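Long-range contacts in lectin 2 (Agrocybe aegerita, PDB 4TQM), which probably acts as a sugar-recognising lectin, a beta-propeller that binds N-acetylglucosamine units at several sites: residues K210-N215 and G260-V265; T240-G245 and V253-G258; K282-I287 and H338-V343; A304-A309 and L322-F327. The protein carries 1 engineered substitution. All coordinates share one frame; numbering follows the deposited sequence.

Interaction 1 of 4, residues K210-N215 and G260-V265; sequences KSVIDN and GVFGQV. With NAG (2-acetamido-2-deoxy-beta-D-glucopyranose), chain E.
V212 to N215 and G260 to V265 run in nearly the same direction, 23° apart, with V212 CA 6.4 Å from V261 CA, and the two backbones are coupled through water. One water joins V212 O to F262 N, and a second joins V212 O to F262 O. V212 and I213 form a classic beta bulge opposite V195, so these consecutive residues both send their side chains towards the other segment. F262 answers both. I213 CD1 lies over the ring face, 4.2 Å from the F262 centroid, in a CH-pi contact, while V212 CG2 approaches CD2 of the same ring obliquely at 3.9 Å. With CG1 anti to the carbonyl carbon (chi1 -63°), V212 lays that methyl 3.4 Å from G260 O, a buried oxygen without a polar partner in the model. Further along, V265 CG2 fits against I213 CG2 and touches N215 CB at 3.8 Å. The N215 amide grips a bound N-acetylglucosamine with both of its ends: OD1 accepts from the sugar O3 at 2.7 Å, and ND2 donates to O4 at 2.9 Å along an almost straight bond (163°). W223, G221 and K248 supply further bonds to this sugar. The arrangement is that of neighbouring beta-propeller blades, where the outermost strand of one packs on the loop before the last strand of the next, and a carbohydrate site lies at the seam.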
# COMPACT_ATOMS: atom_id res chain seq x y z
N LYS A 210 -10.62 8.93 18.14
CA LYS A 210 -11.15 8.12 19.23
C LYS A 210 -10.22 6.95 19.53
O LYS A 210 -9.88 6.17 18.64
CB LYS A 210 -12.53 7.56 18.86
CG LYS A 210 -13.62 8.59 18.70
CD LYS A 210 -14.96 7.91 18.44
CE LYS A 210 -16.13 8.86 18.66
NZ LYS A 210 -17.43 8.14 18.58
N SER A 211 -9.80 6.84 20.79
CA SER A 211 -8.99 5.70 21.23
C SER A 211 -9.83 4.43 21.21
O SER A 211 -10.84 4.34 21.91
CB SER A 211 -8.46 5.95 22.64
OG SER A 211 -7.83 4.80 23.15
N VAL A 212 -9.42 3.44 20.42
CA VAL A 212 -10.19 2.22 20.31
C VAL A 212 -9.43 0.96 20.71
O VAL A 212 -10.04 -0.04 21.07
CB VAL A 212 -10.81 2.03 18.90
CG1 VAL A 212 -11.79 3.15 18.62
CG2 VAL A 212 -9.73 1.99 17.84
N ILE A 213 -8.10 1.00 20.63
CA ILE A 213 -7.33 -0.15 21.12
C ILE A 213 -6.16 0.27 22.02
O ILE A 213 -5.47 1.23 21.70
CB ILE A 213 -6.79 -1.05 19.98
CG1 ILE A 213 -7.93 -1.57 19.10
CG2 ILE A 213 -6.02 -2.24 20.53
CD1 ILE A 213 -7.45 -2.31 17.87
N ASP A 214 -5.95 -0.42 23.13
CA ASP A 214 -4.78 -0.16 23.97
C ASP A 214 -3.69 -1.20 23.72
O ASP A 214 -3.29 -1.93 24.63
CB ASP A 214 -5.15 -0.12 25.45
CG ASP A 214 -6.07 1.04 25.78
OD1 ASP A 214 -6.34 1.87 24.88
OD2 ASP A 214 -6.53 1.12 26.94
N ASN A 215 -3.22 -1.25 22.48
CA ASN A 215 -2.27 -2.27 22.03
C ASN A 215 -1.77 -1.87 20.64
O ASN A 215 -2.18 -0.83 20.12
CB ASN A 215 -2.96 -3.63 21.97
CG ASN A 215 -2.05 -4.77 22.41
OD1 ASN A 215 -0.91 -4.88 21.97
ND2 ASN A 215 -2.56 -5.63 23.29
N GLY A 260 -16.22 0.88 14.38
CA GLY A 260 -14.89 1.18 14.88
C GLY A 260 -14.60 0.59 16.25
O GLY A 260 -13.57 0.89 16.85
N VAL A 261 -15.51 -0.24 16.74
CA VAL A 261 -15.31 -0.93 18.01
C VAL A 261 -14.54 -2.22 17.75
O VAL A 261 -14.87 -2.97 16.83
CB VAL A 261 -16.64 -1.26 18.70
CG1 VAL A 261 -16.39 -1.86 20.08
CG2 VAL A 261 -17.50 -0.01 18.82
N PHE A 262 -13.51 -2.48 18.55
CA PHE A 262 -12.65 -3.64 18.33
C PHE A 262 -12.68 -4.64 19.48
O PHE A 262 -12.71 -4.25 20.65
CB PHE A 262 -11.22 -3.20 18.05
CG PHE A 262 -11.01 -2.67 16.66
CD1 PHE A 262 -10.65 -3.53 15.63
CD2 PHE A 262 -11.20 -1.33 16.37
CE1 PHE A 262 -10.47 -3.05 14.35
CE2 PHE A 262 -11.02 -0.85 15.09
CZ PHE A 262 -10.65 -1.71 14.08
N GLY A 263 -12.67 -5.92 19.13
CA GLY A 263 -12.60 -6.98 20.12
C GLY A 263 -11.22 -7.06 20.75
O GLY A 263 -10.36 -6.22 20.48
N GLN A 264 -11.01 -8.06 21.60
CA GLN A 264 -9.74 -8.22 22.30
C GLN A 264 -8.62 -8.72 21.39
O GLN A 264 -8.87 -9.47 20.44
CB GLN A 264 -9.92 -9.16 23.49
CG GLN A 264 -10.91 -8.63 24.52
CD GLN A 264 -10.51 -7.27 25.04
OE1 GLN A 264 -9.40 -7.08 25.52
NE2 GLN A 264 -11.41 -6.30 24.94
N VAL A 265 -7.40 -8.29 21.69
CA VAL A 265 -6.22 -8.67 20.92
C VAL A 265 -5.80 -10.10 21.22
O VAL A 265 -5.48 -10.44 22.36
CB VAL A 265 -5.04 -7.71 21.21
CG1 VAL A 265 -3.81 -8.11 20.41
CG2 VAL A 265 -5.44 -6.28 20.90
C1 NAG E . 3.33 -8.84 23.75
C2 NAG E . 2.71 -8.21 22.51
C3 NAG E . 1.47 -7.42 22.89
C4 NAG E . 0.51 -8.28 23.72
C5 NAG E . 1.23 -8.96 24.87
C6 NAG E . 0.30 -9.96 25.56
C7 NAG E . 4.31 -7.74 20.73
C8 NAG E . 5.09 -6.69 20.00
N2 NAG E . 3.69 -7.36 21.84
O3 NAG E . 0.81 -6.97 21.73
O4 NAG E . -0.53 -7.48 24.23
O5 NAG E . 2.37 -9.65 24.42
O6 NAG E . 1.00 -10.63 26.59
O7 NAG E . 4.27 -8.89 20.29
O HOH W 1 -12.72 -0.64 20.68
O HOH W 2 -10.61 -2.67 22.39

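Interaction 2 of 4, residues T240-G245 and V253-G258; sequences TADIIG and VALNNG
N256 is held to the D242 end of the neighbouring strand by two bonds. Its backbone N donates to D242 OD1 at 2.6 Å, meeting the anti lone pair of that oxygen, with an angle of 166° at the hydrogen. N256 CG is anti to its own backbone N (chi1 -169°), which carries the amide across to A241, where ND2 reaches A241 O at 3.0 Å; the oxygen lies close to the amide plane. Both ends of that amide are engaged, because OD1 receives G258 N at 2.6 Å to close an Asx turn and ND2 also meets V179 O. D242 OD2 accepts from L235 N, so the carboxylate bridges the backbones of N256 and L235. Beyond this polar end the chains settle into regular antiparallel pairing. I243 N to A254 O (3.0 Å) and A254 N to I243 O (2.9 Å) make the hydrogen-bonded pair, and next to it I244 CG1 touches V253 CG2 at 3.6 Å. The hairpin forms the two middle strands of its blade: I244 is backbone-bonded to F231 of strand 230-233, V253 to K266 of strand 266-269, and I243 and A254 both rest on I213 in the preceding blade.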
# COMPACT_ATOMS: atom_id res chain seq x y z
N THR A 240 -15.38 -4.63 6.60
CA THR A 240 -14.70 -3.77 7.56
C THR A 240 -13.25 -4.20 7.75
O THR A 240 -12.91 -5.37 7.54
CB THR A 240 -15.40 -3.75 8.93
OG1 THR A 240 -15.33 -5.06 9.52
CG2 THR A 240 -16.86 -3.35 8.77
N ALA A 241 -12.40 -3.26 8.14
CA ALA A 241 -10.99 -3.56 8.38
C ALA A 241 -10.76 -4.05 9.81
O ALA A 241 -11.13 -3.38 10.77
CB ALA A 241 -10.13 -2.35 8.09
N ASP A 242 -10.16 -5.22 9.93
CA ASP A 242 -9.68 -5.69 11.22
C ASP A 242 -8.23 -5.25 11.35
O ASP A 242 -7.65 -4.73 10.40
CB ASP A 242 -9.77 -7.21 11.32
CG ASP A 242 -11.16 -7.73 11.01
OD1 ASP A 242 -12.06 -7.59 11.87
OD2 ASP A 242 -11.35 -8.28 9.90
N ILE A 243 -7.65 -5.45 12.53
CA ILE A 243 -6.25 -5.09 12.71
C ILE A 243 -5.41 -6.33 12.99
O ILE A 243 -5.80 -7.18 13.79
CB ILE A 243 -6.08 -4.04 13.83
CG1 ILE A 243 -6.64 -2.69 13.37
CG2 ILE A 243 -4.61 -3.88 14.21
CD1 ILE A 243 -6.54 -1.60 14.40
N ILE A 244 -4.27 -6.45 12.30
CA ILE A 244 -3.38 -7.57 12.55
C ILE A 244 -1.93 -7.13 12.52
O ILE A 244 -1.52 -6.41 11.62
CB ILE A 244 -3.62 -8.73 11.56
CG1 ILE A 244 -2.61 -9.86 11.79
CG2 ILE A 244 -3.56 -8.24 10.12
CD1 ILE A 244 -2.87 -11.10 10.94
N GLY A 245 -1.15 -7.54 13.50
CA GLY A 245 0.26 -7.18 13.54
C GLY A 245 1.14 -8.40 13.72
O GLY A 245 0.73 -9.39 14.32
N VAL A 253 -4.31 -10.37 16.42
CA VAL A 253 -5.46 -9.82 15.71
C VAL A 253 -6.45 -9.18 16.68
O VAL A 253 -6.75 -9.74 17.74
CB VAL A 253 -6.18 -10.92 14.90
CG1 VAL A 253 -7.57 -10.47 14.47
CG2 VAL A 253 -5.34 -11.32 13.69
N ALA A 254 -6.94 -8.00 16.32
CA ALA A 254 -8.13 -7.45 16.95
C ALA A 254 -9.20 -7.36 15.88
O ALA A 254 -8.99 -6.76 14.81
CB ALA A 254 -7.86 -6.09 17.57
N LEU A 255 -10.35 -7.98 16.15
CA LEU A 255 -11.43 -8.07 15.19
C LEU A 255 -12.35 -6.86 15.27
O LEU A 255 -12.73 -6.42 16.36
CB LEU A 255 -12.23 -9.36 15.41
CG LEU A 255 -11.48 -10.65 15.09
CD1 LEU A 255 -12.31 -11.88 15.47
CD2 LEU A 255 -11.12 -10.69 13.61
N ASN A 256 -12.71 -6.34 14.10
CA ASN A 256 -13.62 -5.21 14.02
C ASN A 256 -15.04 -5.65 14.37
O ASN A 256 -15.62 -6.48 13.68
CB ASN A 256 -13.58 -4.60 12.61
CG ASN A 256 -14.30 -3.27 12.52
OD1 ASN A 256 -15.44 -3.13 12.96
ND2 ASN A 256 -13.62 -2.28 11.96
N ASN A 257 -15.59 -5.08 15.44
CA ASN A 257 -16.95 -5.41 15.84
C ASN A 257 -17.97 -4.38 15.37
O ASN A 257 -19.10 -4.34 15.86
CB ASN A 257 -17.03 -5.62 17.35
CG ASN A 257 -16.47 -6.96 17.79
OD1 ASN A 257 -16.52 -7.93 17.03
ND2 ASN A 257 -15.94 -7.02 19.00
N GLY A 258 -17.57 -3.56 14.40
CA GLY A 258 -18.47 -2.60 13.79
C GLY A 258 -18.43 -1.23 14.45
O GLY A 258 -18.24 -1.12 15.66
O HOH W 3 -17.56 -5.55 11.46
O HOH W 4 -14.63 -8.33 11.98

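Interaction 3 of 4, residues K282-I287 and H338-V343; sequences KHPRFI and HRRFVV. With NAG (2-acetamido-2-deoxy-beta-D-glucopyranose), chain F; NAG (2-acetamido-2-deoxy-beta-D-glucopyranose), chain G.
The first strand of one propeller blade, with the residue just before it, meets the first strand of the next: P284 and F286 pack against R340 and V342. P284 CG sits 3.4 Å above the plane of the R340 guanidinium, offset towards its rim. A bend in the arginine chain at chi3 (-69°) helps bring one face of the guanidinium against P284 CG and CD. Its nitrogens are used as well: NH1 donates to F327 O, and R340 NH1 and NH2 each donate to a water, at 2.9 and 2.8 Å to the water oxygens, both waters lying close enough to K282 O to bridge to it. Further along the strands, F286 CZ approaches R340 O to 3.3 Å, while F286 CD2 touches V342 CG2 at 4.0 Å, both partners oblique to the ring. Two histidines just ahead of the strands face sugars instead. The acetyl methyl C8 of one N-acetylglucosamine lies over the centre of the H283 ring, with K282 CB covering the opposite face, and H338 carries the C8 of another, 3.5 Å above its ring plane. Seen at two successive blades, a histidine facing an acetyl methyl is consistent with a repeated N-acetylglucosamine site in this beta-propeller lectin.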
# COMPACT_ATOMS: atom_id res chain seq x y z
N LYS A 282 14.93 -8.06 6.22
CA LYS A 282 15.09 -9.25 5.39
C LYS A 282 13.80 -9.98 5.00
O LYS A 282 13.75 -10.63 3.96
CB LYS A 282 16.04 -10.25 6.08
CG LYS A 282 17.46 -9.75 6.25
CD LYS A 282 18.26 -10.66 7.17
CE LYS A 282 19.62 -10.06 7.50
NZ LYS A 282 20.31 -10.81 8.57
N HIS A 283 12.76 -9.88 5.82
CA HIS A 283 11.60 -10.75 5.65
C HIS A 283 10.25 -10.02 5.58
O HIS A 283 9.51 -9.99 6.57
CB HIS A 283 11.56 -11.79 6.78
CG HIS A 283 12.87 -12.46 7.02
ND1 HIS A 283 13.63 -12.24 8.16
CD2 HIS A 283 13.57 -13.36 6.28
CE1 HIS A 283 14.72 -12.98 8.11
NE2 HIS A 283 14.71 -13.66 6.98
N PRO A 284 9.92 -9.47 4.40
CA PRO A 284 8.68 -8.71 4.22
C PRO A 284 7.42 -9.56 4.37
O PRO A 284 7.36 -10.69 3.88
CB PRO A 284 8.80 -8.19 2.77
CG PRO A 284 9.73 -9.14 2.10
CD PRO A 284 10.71 -9.56 3.17
N ARG A 285 6.42 -9.01 5.06
CA ARG A 285 5.15 -9.71 5.28
C ARG A 285 3.97 -8.90 4.73
O ARG A 285 4.01 -7.67 4.71
CB ARG A 285 4.96 -10.02 6.76
CG ARG A 285 5.80 -11.18 7.27
CD ARG A 285 6.35 -10.91 8.67
NE ARG A 285 7.37 -9.86 8.65
CZ ARG A 285 7.98 -9.39 9.72
NH1 ARG A 285 7.68 -9.87 10.92
NH2 ARG A 285 8.90 -8.44 9.60
N PHE A 286 2.94 -9.60 4.29
CA PHE A 286 1.79 -8.99 3.64
C PHE A 286 0.51 -9.71 4.02
O PHE A 286 0.53 -10.89 4.39
CB PHE A 286 1.94 -9.04 2.12
CG PHE A 286 3.20 -8.40 1.60
CD1 PHE A 286 3.24 -7.05 1.29
CD2 PHE A 286 4.35 -9.16 1.41
CE1 PHE A 286 4.40 -6.46 0.81
CE2 PHE A 286 5.51 -8.57 0.94
CZ PHE A 286 5.53 -7.22 0.63
N ILE A 287 -0.61 -9.00 3.94
CA ILE A 287 -1.92 -9.62 4.06
C ILE A 287 -2.58 -9.63 2.69
O ILE A 287 -2.75 -8.58 2.08
CB ILE A 287 -2.83 -8.86 5.04
CG1 ILE A 287 -2.13 -8.66 6.39
CG2 ILE A 287 -4.15 -9.60 5.23
CD1 ILE A 287 -1.76 -9.96 7.09
N HIS A 338 15.48 -5.58 -4.10
CA HIS A 338 14.40 -6.24 -4.82
C HIS A 338 13.02 -5.89 -4.26
O HIS A 338 12.90 -5.52 -3.09
CB HIS A 338 14.60 -7.75 -4.80
CG HIS A 338 16.01 -8.18 -5.08
ND1 HIS A 338 16.83 -8.73 -4.12
CD2 HIS A 338 16.74 -8.13 -6.21
CE1 HIS A 338 18.01 -9.00 -4.65
NE2 HIS A 338 17.98 -8.65 -5.92
N ARG A 339 11.99 -6.01 -5.09
CA ARG A 339 10.63 -5.77 -4.62
C ARG A 339 9.80 -7.05 -4.69
O ARG A 339 10.06 -7.91 -5.52
CB ARG A 339 9.93 -4.68 -5.44
CG ARG A 339 10.51 -3.29 -5.30
CD ARG A 339 11.56 -3.05 -6.36
NE ARG A 339 11.68 -1.63 -6.69
CZ ARG A 339 12.41 -1.16 -7.70
NH1 ARG A 339 13.09 -2.00 -8.47
NH2 ARG A 339 12.46 0.14 -7.93
N ARG A 340 8.82 -7.19 -3.81
CA ARG A 340 7.95 -8.36 -3.84
C ARG A 340 6.51 -7.97 -3.53
O ARG A 340 6.25 -7.19 -2.61
CB ARG A 340 8.44 -9.44 -2.87
CG ARG A 340 9.60 -10.27 -3.41
CD ARG A 340 10.35 -10.99 -2.29
NE ARG A 340 11.10 -10.05 -1.45
CZ ARG A 340 11.93 -10.40 -0.48
NH1 ARG A 340 12.12 -11.69 -0.21
NH2 ARG A 340 12.56 -9.48 0.23
N PHE A 341 5.58 -8.49 -4.32
CA PHE A 341 4.17 -8.19 -4.12
C PHE A 341 3.32 -9.46 -4.18
O PHE A 341 3.68 -10.45 -4.83
CB PHE A 341 3.68 -7.17 -5.15
CG PHE A 341 4.35 -5.83 -5.05
CD1 PHE A 341 3.98 -4.93 -4.06
CD2 PHE A 341 5.35 -5.46 -5.94
CE1 PHE A 341 4.59 -3.69 -3.96
CE2 PHE A 341 5.96 -4.22 -5.85
CZ PHE A 341 5.59 -3.34 -4.86
N VAL A 342 2.19 -9.41 -3.48
CA VAL A 342 1.24 -10.50 -3.43
C VAL A 342 -0.10 -9.94 -3.88
O VAL A 342 -0.84 -9.35 -3.09
CB VAL A 342 1.09 -11.05 -2.00
CG1 VAL A 342 0.30 -12.35 -2.01
CG2 VAL A 342 2.46 -11.27 -1.37
N VAL A 343 -0.39 -10.09 -5.17
CA VAL A 343 -1.59 -9.52 -5.77
C VAL A 343 -2.16 -10.49 -6.80
O VAL A 343 -1.45 -11.35 -7.32
CB VAL A 343 -1.29 -8.18 -6.48
CG1 VAL A 343 -0.83 -7.12 -5.49
CG2 VAL A 343 -0.24 -8.38 -7.57
C1 NAG F . 12.40 -20.47 9.98
C2 NAG F . 11.30 -19.45 9.74
C3 NAG F . 10.13 -19.70 10.69
C4 NAG F . 9.66 -21.14 10.55
C5 NAG F . 10.83 -22.11 10.70
C6 NAG F . 10.35 -23.53 10.42
C7 NAG F . 11.99 -17.34 8.80
C8 NAG F . 12.23 -15.88 9.03
N2 NAG F . 11.80 -18.10 9.88
O3 NAG F . 9.07 -18.82 10.37
O4 NAG F . 8.67 -21.44 11.51
O5 NAG F . 11.89 -21.78 9.82
O6 NAG F . 11.41 -24.44 10.61
O7 NAG F . 11.98 -17.79 7.66
C1 NAG G . 17.90 -15.56 -8.67
C2 NAG G . 16.53 -15.15 -8.15
C3 NAG G . 15.73 -16.39 -7.76
C4 NAG G . 15.69 -17.36 -8.94
C5 NAG G . 17.08 -17.61 -9.50
C6 NAG G . 17.01 -18.48 -10.76
C7 NAG G . 16.53 -12.91 -7.26
C8 NAG G . 16.80 -12.00 -6.10
N2 NAG G . 16.66 -14.22 -7.05
O3 NAG G . 14.42 -16.03 -7.39
O4 NAG G . 15.13 -18.58 -8.51
O5 NAG G . 17.74 -16.40 -9.80
O6 NAG G . 16.16 -17.87 -11.71
O7 NAG G . 16.20 -12.44 -8.35
O HOH W 5 12.94 -12.83 2.33
O HOH W 6 14.90 -10.07 1.62

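Interaction 4 of 4, residues A304-A309 and L322-F327; sequences AGVYVA and LVLKDF. With NAG (2-acetamido-2-deoxy-beta-D-glucopyranose), chain G.
V306 meets L322-F327 with each carbon of its side chain. CB lies against L324 CB at 3.9 Å. With CG1 anti to the backbone N (chi1 -174°), that methyl extends to V323 CG2, also at 3.9 Å, while CG2 turns towards the far end of the other segment, 3.4 Å from D326 O and beside F327 CB. V308 meets the methyls of V323 at about a right angle. The strand pairing here is irregular. V323 and L324 both face V306 in a classic beta bulge, and V306 O takes two donors, V323 N at 2.7 Å and L324 N at 3.1 Å. V306 N returns a bond to L324 O, to which G305 CA also makes a close CA-H...O contact. On the other face of the sheet, L322 CD1 lies over the ring of Y307, 4.2 Å from its centroid and 14° off the normal, a CH-pi contact to which L322 CB adds by touching Y307 CE1. Beyond the strand, D326 points away from the other segment and binds a sugar: OD1 receives O3 of the N-acetylglucosamine at 2.7 Å, and OD2 receives O4 at 3.0 Å. F327 N also donates to D326 OD1, which steadies the carboxylate, and W333, Q331 and E358 bind the same sugar. The outer hairpin of a propeller blade thus runs directly into a carbohydrate site, the loop after its last strand supplying the aspartate that accepts from two adjacent hydroxyls.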
# COMPACT_ATOMS: atom_id res chain seq x y z
N ALA A 304 13.79 -19.36 3.92
CA ALA A 304 13.76 -20.48 2.97
C ALA A 304 12.78 -20.27 1.83
O ALA A 304 12.72 -21.08 0.90
CB ALA A 304 13.47 -21.78 3.70
N GLY A 305 12.00 -19.20 1.89
CA GLY A 305 11.02 -18.91 0.86
C GLY A 305 9.72 -18.37 1.39
O GLY A 305 9.68 -17.68 2.41
N VAL A 306 8.63 -18.68 0.69
CA VAL A 306 7.31 -18.15 1.00
C VAL A 306 6.53 -19.07 1.93
O VAL A 306 6.27 -20.25 1.60
CB VAL A 306 6.50 -17.91 -0.28
CG1 VAL A 306 5.19 -17.21 0.05
CG2 VAL A 306 7.31 -17.07 -1.26
N TYR A 307 6.15 -18.50 3.07
CA TYR A 307 5.33 -19.15 4.09
C TYR A 307 3.94 -18.52 4.09
O TYR A 307 3.79 -17.31 3.91
CB TYR A 307 5.93 -18.96 5.48
CG TYR A 307 7.24 -19.68 5.72
CD1 TYR A 307 7.27 -20.89 6.40
CD2 TYR A 307 8.44 -19.14 5.27
CE1 TYR A 307 8.47 -21.55 6.62
CE2 TYR A 307 9.64 -19.79 5.49
CZ TYR A 307 9.65 -20.99 6.16
OH TYR A 307 10.84 -21.63 6.37
N VAL A 308 2.92 -19.34 4.33
CA VAL A 308 1.55 -18.85 4.32
C VAL A 308 0.75 -19.41 5.49
O VAL A 308 0.85 -20.60 5.82
CB VAL A 308 0.85 -19.21 3.00
CG1 VAL A 308 -0.65 -19.10 3.13
CG2 VAL A 308 1.36 -18.32 1.87
N ALA A 309 -0.03 -18.55 6.14
CA ALA A 309 -1.04 -19.00 7.09
C ALA A 309 -2.43 -18.61 6.57
O ALA A 309 -2.73 -17.43 6.40
CB ALA A 309 -0.78 -18.40 8.46
N LEU A 322 5.61 -23.60 4.83
CA LEU A 322 6.35 -23.24 3.63
C LEU A 322 5.55 -23.66 2.40
O LEU A 322 5.21 -24.83 2.26
CB LEU A 322 7.72 -23.91 3.63
CG LEU A 322 8.63 -23.70 2.42
CD1 LEU A 322 9.03 -22.24 2.29
CD2 LEU A 322 9.87 -24.59 2.53
N VAL A 323 5.25 -22.71 1.53
CA VAL A 323 4.50 -23.02 0.32
C VAL A 323 5.34 -22.82 -0.94
O VAL A 323 4.99 -23.35 -2.00
CB VAL A 323 3.20 -22.21 0.19
CG1 VAL A 323 2.36 -22.34 1.45
CG2 VAL A 323 3.50 -20.75 -0.12
N LEU A 324 6.43 -22.06 -0.85
CA LEU A 324 7.28 -21.91 -2.03
C LEU A 324 8.77 -21.79 -1.72
O LEU A 324 9.17 -21.00 -0.87
CB LEU A 324 6.81 -20.74 -2.90
CG LEU A 324 7.59 -20.47 -4.19
CD1 LEU A 324 7.62 -21.71 -5.08
CD2 LEU A 324 6.98 -19.30 -4.94
N LYS A 325 9.60 -22.57 -2.40
CA LYS A 325 11.04 -22.48 -2.18
C LYS A 325 11.70 -21.44 -3.09
O LYS A 325 12.63 -21.75 -3.84
CB LYS A 325 11.71 -23.85 -2.35
CG LYS A 325 11.36 -24.83 -1.23
CD LYS A 325 12.12 -26.13 -1.35
CE LYS A 325 11.82 -27.05 -0.18
NZ LYS A 325 12.59 -28.33 -0.24
N ASP A 326 11.20 -20.21 -3.00
CA ASP A 326 11.75 -19.09 -3.75
C ASP A 326 11.28 -17.77 -3.14
O ASP A 326 10.45 -17.77 -2.23
CB ASP A 326 11.35 -19.18 -5.22
CG ASP A 326 12.37 -18.55 -6.15
OD1 ASP A 326 13.09 -17.64 -5.70
OD2 ASP A 326 12.46 -18.98 -7.32
N PHE A 327 11.81 -16.67 -3.65
CA PHE A 327 11.49 -15.32 -3.17
C PHE A 327 11.92 -15.07 -1.72
O PHE A 327 11.46 -14.12 -1.09
CB PHE A 327 10.00 -15.00 -3.35
CG PHE A 327 9.52 -15.08 -4.77
CD1 PHE A 327 9.84 -14.10 -5.69
CD2 PHE A 327 8.72 -16.14 -5.19
CE1 PHE A 327 9.40 -14.17 -7.00
CE2 PHE A 327 8.28 -16.22 -6.50
CZ PHE A 327 8.62 -15.23 -7.40
C1 NAG G . 17.90 -15.56 -8.67
C2 NAG G . 16.53 -15.15 -8.15
C3 NAG G . 15.73 -16.39 -7.76
C4 NAG G . 15.69 -17.36 -8.94
C5 NAG G . 17.08 -17.61 -9.50
C6 NAG G . 17.01 -18.48 -10.76
C7 NAG G . 16.53 -12.91 -7.26
C8 NAG G . 16.80 -12.00 -6.10
N2 NAG G . 16.66 -14.22 -7.05
O3 NAG G . 14.42 -16.03 -7.39
O4 NAG G . 15.13 -18.58 -8.51
O5 NAG G . 17.74 -16.40 -9.80
O6 NAG G . 16.16 -17.87 -11.71
O7 NAG G . 16.20 -12.44 -8.35

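Two ways of joining a propeller are represented. Interactions 2 and 4 pair strands within a blade through backbone bonds; interaction 2, a middle hairpin, is the most buried, whereas interaction 4, an outer one, is partly exposed and ends at a sugar. Interactions 1 and 3 join successive blades by side-chain packing and water, interaction 1 far from the chain centre, interaction 3 much nearer to it. Interactions 1 and 2 share a blade and touch where G263 N probably bonds to L255 O. Interactions 3 and 4 meet at R340 and F327 and contact the same N-acetylglucosamine, while interaction 1 ends at a different sugar.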